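Local coordinates for haloalkane dehalogenase (PDB 4MJ3), which hydrolyses the carbon-halogen bond of haloalkanes, giving an alcohol and a halide ion, at residues Asn147-Glu159 / Ile218-Trp232. Numbering follows the deposited sequence. Where two conformers were deposited one is given.
Sequences NTMLPTGDHHPGE and ISPDDPATPANRKAW
Arg-229 and Asp-154 meet because the arginine runs extended from CG to NE and the aspartate starts with CG beside its own backbone N (chi1 -68°), swinging a carboxylate back to the helix. The salt bridge is side-on: Arg-229 NH2 lies 2.8 Å from Asp-154 OD1 and Arg-229 NE 3.1 Å from Asp-154 OD2, each on a syn lone pair, with the two planes only 8° apart. Asp-154 OD2 also accepts from Thr-152 OG1 above the carboxylate plane, while that hydroxyl takes the N-H of Asp-154 in an ST turn; together these bonds should fix the carboxylate's rotation. Thr-225 CG2 lies over the centre of one guanidinium face, 3.3 Å above the plane. Two loop carbonyls are tied to the helix as well: Thr-225 OG1 donates to Thr-152 O (2.7 Å), in the carbonyl plane, and Asn-228 ND2 to Pro-151 O (2.8 Å), almost straight at 162°. Met-149 SE approaches Trp-232 CZ3 obliquely (4.0 Å), a Met-aromatic contact. Beyond Gly-153, Pro-157 CG rests on Ile-218 CG2 (3.6 Å). The intervening residues hold helices and no strand, consistent with the chain leaving for the helical cap of haloalkane dehalogenases meeting the chain returning from it. The loop between strand 140-145 and helix 159-170 thus joins helix 225-235 and its lead-in loop, with helix 256-263 against Met-149 and Trp-232, and Arg-131 of helix 124-135 bonded to Asn-228 OD1.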
loop_
_atom_site.group_PDB
_atom_site.type_symbol
_atom_site.label_atom_id
_atom_site.label_comp_id
_atom_site.label_asym_id
_atom_site.label_seq_id
_atom_site.Cartn_x
_atom_site.Cartn_y
_atom_site.Cartn_z
ATOM N N ASN A 147 -8.276 1.356 -5.520
ATOM C CA ASN A 147 -7.366 1.073 -6.627
ATOM C C ASN A 147 -6.399 -0.032 -6.250
ATOM O O ASN A 147 -5.164 0.154 -6.226
ATOM C CB ASN A 147 -6.626 2.332 -7.077
ATOM C CG ASN A 147 -7.555 3.380 -7.663
ATOM O OD1 ASN A 147 -8.745 3.137 -7.864
ATOM N ND2 ASN A 147 -6.990 4.543 -7.968
ATOM N N THR A 148 -6.982 -1.191 -5.973
ATOM C CA THR A 148 -6.217 -2.346 -5.543
ATOM C C THR A 148 -7.009 -3.611 -5.874
ATOM O O THR A 148 -8.083 -3.528 -6.472
ATOM C CB THR A 148 -5.888 -2.251 -4.039
ATOM O OG1 THR A 148 -4.930 -3.264 -3.698
ATOM C CG2 THR A 148 -7.129 -2.396 -3.179
HETATM N N MSE A 149 -6.469 -4.765 -5.496
HETATM C CA MSE A 149 -7.149 -6.071 -5.670
HETATM C C MSE A 149 -6.412 -7.117 -4.882
HETATM O O MSE A 149 -5.354 -6.848 -4.298
HETATM C CB MSE A 149 -7.222 -6.595 -7.100
HETATM C CG MSE A 149 -8.670 -6.897 -7.521
HETATM SE SE MSE A 149 -9.845 -8.250 -6.671
HETATM C CE MSE A 149 -9.921 -9.396 -8.259
ATOM N N LEU A 150 -6.971 -8.322 -4.882
ATOM C CA LEU A 150 -6.323 -9.499 -4.301
ATOM C C LEU A 150 -6.337 -10.600 -5.350
ATOM O O LEU A 150 -7.237 -11.438 -5.359
ATOM C CB LEU A 150 -6.992 -9.955 -3.013
ATOM C CG LEU A 150 -6.383 -11.179 -2.304
ATOM C CD1 LEU A 150 -4.876 -11.064 -2.132
ATOM C CD2 LEU A 150 -7.021 -11.428 -0.955
ATOM N N PRO A 151 -5.376 -10.580 -6.271
ATOM C CA PRO A 151 -5.403 -11.585 -7.337
ATOM C C PRO A 151 -4.889 -12.932 -6.872
ATOM O O PRO A 151 -3.912 -13.016 -6.140
ATOM C CB PRO A 151 -4.469 -11.006 -8.407
ATOM C CG PRO A 151 -3.670 -9.954 -7.723
ATOM C CD PRO A 151 -4.151 -9.767 -6.325
ATOM N N THR A 152 -5.503 -13.990 -7.366
ATOM C CA THR A 152 -5.062 -15.344 -7.049
ATOM C C THR A 152 -4.181 -15.939 -8.140
ATOM O O THR A 152 -3.562 -16.970 -7.924
ATOM C CB THR A 152 -6.290 -16.241 -6.885
ATOM O OG1 THR A 152 -7.077 -16.170 -8.075
ATOM C CG2 THR A 152 -7.141 -15.795 -5.684
ATOM N N GLY A 153 -4.180 -15.306 -9.315
ATOM C CA GLY A 153 -3.555 -15.849 -10.506
ATOM C C GLY A 153 -4.546 -16.544 -11.427
ATOM O O GLY A 153 -4.194 -17.015 -12.507
ATOM N N ASP A 154 -5.801 -16.617 -11.012
ATOM C CA ASP A 154 -6.807 -17.313 -11.795
ATOM C C ASP A 154 -7.441 -16.488 -12.905
ATOM O O ASP A 154 -8.054 -17.063 -13.794
ATOM C CB ASP A 154 -7.875 -17.879 -10.865
ATOM C CG ASP A 154 -7.320 -18.990 -9.996
ATOM O OD1 ASP A 154 -6.768 -19.964 -10.562
ATOM O OD2 ASP A 154 -7.438 -18.924 -8.754
ATOM N N HIS A 155 -7.273 -15.160 -12.868
ATOM C CA HIS A 155 -7.880 -14.267 -13.852
ATOM C C HIS A 155 -6.826 -13.385 -14.531
ATOM O O HIS A 155 -5.856 -13.020 -13.916
ATOM C CB HIS A 155 -8.955 -13.413 -13.161
ATOM C CG HIS A 155 -10.030 -14.240 -12.537
ATOM N ND1 HIS A 155 -11.013 -14.858 -13.279
ATOM C CD2 HIS A 155 -10.225 -14.628 -11.256
ATOM C CE1 HIS A 155 -11.775 -15.581 -12.481
ATOM N NE2 HIS A 155 -11.321 -15.457 -11.246
ATOM N N HIS A 156 -7.030 -13.093 -15.814
ATOM C CA HIS A 156 -6.134 -12.231 -16.600
ATOM C C HIS A 156 -6.106 -10.854 -15.942
ATOM O O HIS A 156 -7.150 -10.324 -15.601
ATOM C CB HIS A 156 -6.656 -12.131 -18.036
ATOM C CG HIS A 156 -5.696 -11.503 -19.000
ATOM N ND1 HIS A 156 -5.673 -10.150 -19.249
ATOM C CD2 HIS A 156 -4.718 -12.044 -19.766
ATOM C CE1 HIS A 156 -4.725 -9.880 -20.128
ATOM N NE2 HIS A 156 -4.134 -11.014 -20.465
ATOM N N PRO A 157 -4.908 -10.268 -15.742
ATOM C CA PRO A 157 -4.795 -9.007 -15.010
ATOM C C PRO A 157 -5.183 -7.758 -15.818
ATOM O O PRO A 157 -5.255 -6.677 -15.254
ATOM C CB PRO A 157 -3.293 -8.951 -14.663
ATOM C CG PRO A 157 -2.648 -9.635 -15.830
ATOM C CD PRO A 157 -3.589 -10.751 -16.214
ATOM N N GLY A 158 -5.323 -7.913 -17.131
ATOM C CA GLY A 158 -5.690 -6.832 -18.022
ATOM C C GLY A 158 -4.469 -6.265 -18.729
ATOM O O GLY A 158 -3.333 -6.366 -18.227
ATOM N N GLU A 159 -4.696 -5.673 -19.904
ATOM C CA GLU A 159 -3.601 -5.128 -20.717
ATOM C C GLU A 159 -2.893 -3.969 -20.046
ATOM O O GLU A 159 -1.689 -3.780 -20.237
ATOM C CB GLU A 159 -4.108 -4.721 -22.111
ATOM C CG GLU A 159 -4.427 -5.893 -23.031
ATOM C CD GLU A 159 -3.332 -6.952 -23.100
ATOM O OE1 GLU A 159 -2.136 -6.599 -23.247
ATOM O OE2 GLU A 159 -3.674 -8.151 -23.010
ATOM N N ILE A 218 -0.488 -13.750 -12.017
ATOM C CA ILE A 218 -1.207 -13.628 -13.288
ATOM C C ILE A 218 -1.456 -14.990 -13.920
ATOM O O ILE A 218 -1.967 -15.065 -15.030
ATOM C CB ILE A 218 -0.481 -12.683 -14.281
ATOM C CG1 ILE A 218 0.882 -13.249 -14.701
ATOM C CG2 ILE A 218 -0.309 -11.290 -13.654
ATOM C CD1 ILE A 218 1.616 -12.390 -15.708
ATOM N N SER A 219 -1.071 -16.048 -13.217
ATOM C CA SER A 219 -1.286 -17.410 -13.655
ATOM C C SER A 219 -1.420 -18.292 -12.421
ATOM O O SER A 219 -0.876 -17.954 -11.380
ATOM C CB SER A 219 -0.064 -17.835 -14.479
ATOM O OG SER A 219 0.072 -19.238 -14.545
ATOM N N PRO A 220 -2.126 -19.437 -12.536
ATOM C CA PRO A 220 -2.393 -20.239 -11.339
ATOM C C PRO A 220 -1.224 -21.092 -10.831
ATOM O O PRO A 220 -1.376 -21.799 -9.848
ATOM C CB PRO A 220 -3.580 -21.097 -11.753
ATOM C CG PRO A 220 -3.474 -21.204 -13.232
ATOM C CD PRO A 220 -2.907 -19.901 -13.698
ATOM N N ASP A 221 -0.064 -21.007 -11.465
ATOM C CA ASP A 221 1.143 -21.652 -10.947
ATOM C C ASP A 221 2.011 -20.655 -10.170
ATOM O O ASP A 221 3.162 -20.947 -9.852
ATOM C CB ASP A 221 1.924 -22.302 -12.092
ATOM C CG ASP A 221 2.442 -21.306 -13.092
ATOM O OD1 ASP A 221 1.895 -20.190 -13.163
ATOM O OD2 ASP A 221 3.422 -21.599 -13.799
ATOM N N ASP A 222 1.470 -19.484 -9.867
ATOM C CA ASP A 222 2.211 -18.497 -9.101
ATOM C C ASP A 222 2.499 -19.049 -7.708
ATOM O O ASP A 222 1.656 -19.724 -7.123
ATOM C CB ASP A 222 1.424 -17.168 -9.019
ATOM C CG ASP A 222 2.254 -16.041 -8.494
ATOM O OD1 ASP A 222 2.413 -15.948 -7.252
ATOM O OD2 ASP A 222 2.792 -15.269 -9.323
ATOM N N PRO A 223 3.671 -18.717 -7.137
ATOM C CA PRO A 223 3.959 -19.186 -5.773
ATOM C C PRO A 223 2.955 -18.688 -4.723
ATOM O O PRO A 223 2.751 -19.364 -3.717
ATOM C CB PRO A 223 5.384 -18.677 -5.499
ATOM C CG PRO A 223 5.664 -17.696 -6.557
ATOM C CD PRO A 223 4.825 -18.043 -7.738
ATOM N N ALA A 224 2.279 -17.573 -4.990
ATOM C CA ALA A 224 1.295 -17.002 -4.057
ATOM C C ALA A 224 -0.131 -17.527 -4.296
ATOM O O ALA A 224 -1.033 -17.226 -3.527
ATOM C CB ALA A 224 1.288 -15.490 -4.160
ATOM N N THR A 225 -0.337 -18.329 -5.334
ATOM C CA THR A 225 -1.701 -18.782 -5.662
ATOM C C THR A 225 -2.378 -19.535 -4.508
ATOM O O THR A 225 -3.511 -19.186 -4.135
ATOM C CB THR A 225 -1.737 -19.570 -6.989
ATOM O OG1 THR A 225 -1.443 -18.663 -8.059
ATOM C CG2 THR A 225 -3.111 -20.199 -7.229
ATOM N N PRO A 226 -1.697 -20.533 -3.898
ATOM C CA PRO A 226 -2.411 -21.255 -2.829
ATOM C C PRO A 226 -2.801 -20.365 -1.631
ATOM O O PRO A 226 -3.966 -20.359 -1.212
ATOM C CB PRO A 226 -1.431 -22.346 -2.417
ATOM C CG PRO A 226 -0.553 -22.534 -3.616
ATOM C CD PRO A 226 -0.398 -21.153 -4.210
ATOM N N ALA A 227 -1.861 -19.570 -1.141
ATOM C CA ALA A 227 -2.170 -18.664 -0.013
ATOM C C ALA A 227 -3.206 -17.593 -0.395
ATOM O O ALA A 227 -4.066 -17.261 0.408
ATOM C CB ALA A 227 -0.917 -17.999 0.498
ATOM N N ASN A 228 -3.138 -17.067 -1.619
ATOM C CA ASN A 228 -4.080 -16.008 -2.012
ATOM C C ASN A 228 -5.485 -16.563 -2.175
ATOM O O ASN A 228 -6.456 -15.878 -1.854
ATOM C CB ASN A 228 -3.634 -15.282 -3.264
ATOM C CG ASN A 228 -2.491 -14.324 -2.999
ATOM O OD1 ASN A 228 -1.865 -14.351 -1.947
ATOM N ND2 ASN A 228 -2.227 -13.471 -3.953
ATOM N N ARG A 229 -5.603 -17.804 -2.655
ATOM C CA ARG A 229 -6.926 -18.421 -2.754
ATOM C C ARG A 229 -7.543 -18.576 -1.381
ATOM O O ARG A 229 -8.738 -18.316 -1.193
ATOM C CB ARG A 229 -6.864 -19.787 -3.423
ATOM C CG ARG A 229 -6.653 -19.709 -4.917
ATOM C CD ARG A 229 -6.437 -21.101 -5.469
ATOM N NE ARG A 229 -6.355 -21.113 -6.924
ATOM C CZ ARG A 229 -5.926 -22.165 -7.615
ATOM N NH1 ARG A 229 -5.560 -23.275 -6.987
ATOM N NH2 ARG A 229 -5.859 -22.106 -8.934
ATOM N N LYS A 230 -6.734 -18.978 -0.417
ATOM C CA LYS A 230 -7.220 -19.135 0.944
ATOM C C LYS A 230 -7.621 -17.800 1.549
ATOM O O LYS A 230 -8.696 -17.678 2.182
ATOM C CB LYS A 230 -6.179 -19.814 1.834
ATOM C CG LYS A 230 -6.016 -21.289 1.505
ATOM N N ALA A 231 -6.784 -16.791 1.358
ATOM C CA ALA A 231 -7.125 -15.424 1.820
ATOM C C ALA A 231 -8.376 -14.853 1.148
ATOM O O ALA A 231 -9.187 -14.173 1.785
ATOM C CB ALA A 231 -5.955 -14.480 1.631
ATOM N N TRP A 232 -8.540 -15.133 -0.143
ATOM C CA TRP A 232 -9.707 -14.677 -0.883
ATOM C C TRP A 232 -10.967 -15.324 -0.312
ATOM O O TRP A 232 -12.000 -14.662 -0.127
ATOM C CB TRP A 232 -9.533 -15.022 -2.368
ATOM C CG TRP A 232 -10.653 -14.610 -3.270
ATOM C CD1 TRP A 232 -11.554 -15.432 -3.905
ATOM C CD2 TRP A 232 -10.998 -13.272 -3.643
ATOM N NE1 TRP A 232 -12.412 -14.677 -4.668
ATOM C CE2 TRP A 232 -12.108 -13.349 -4.509
ATOM C CE3 TRP A 232 -10.480 -12.010 -3.317
ATOM C CZ2 TRP A 232 -12.692 -12.198 -5.077
ATOM C CZ3 TRP A 232 -11.072 -10.869 -3.871
ATOM C CH2 TRP A 232 -12.158 -10.973 -4.732
#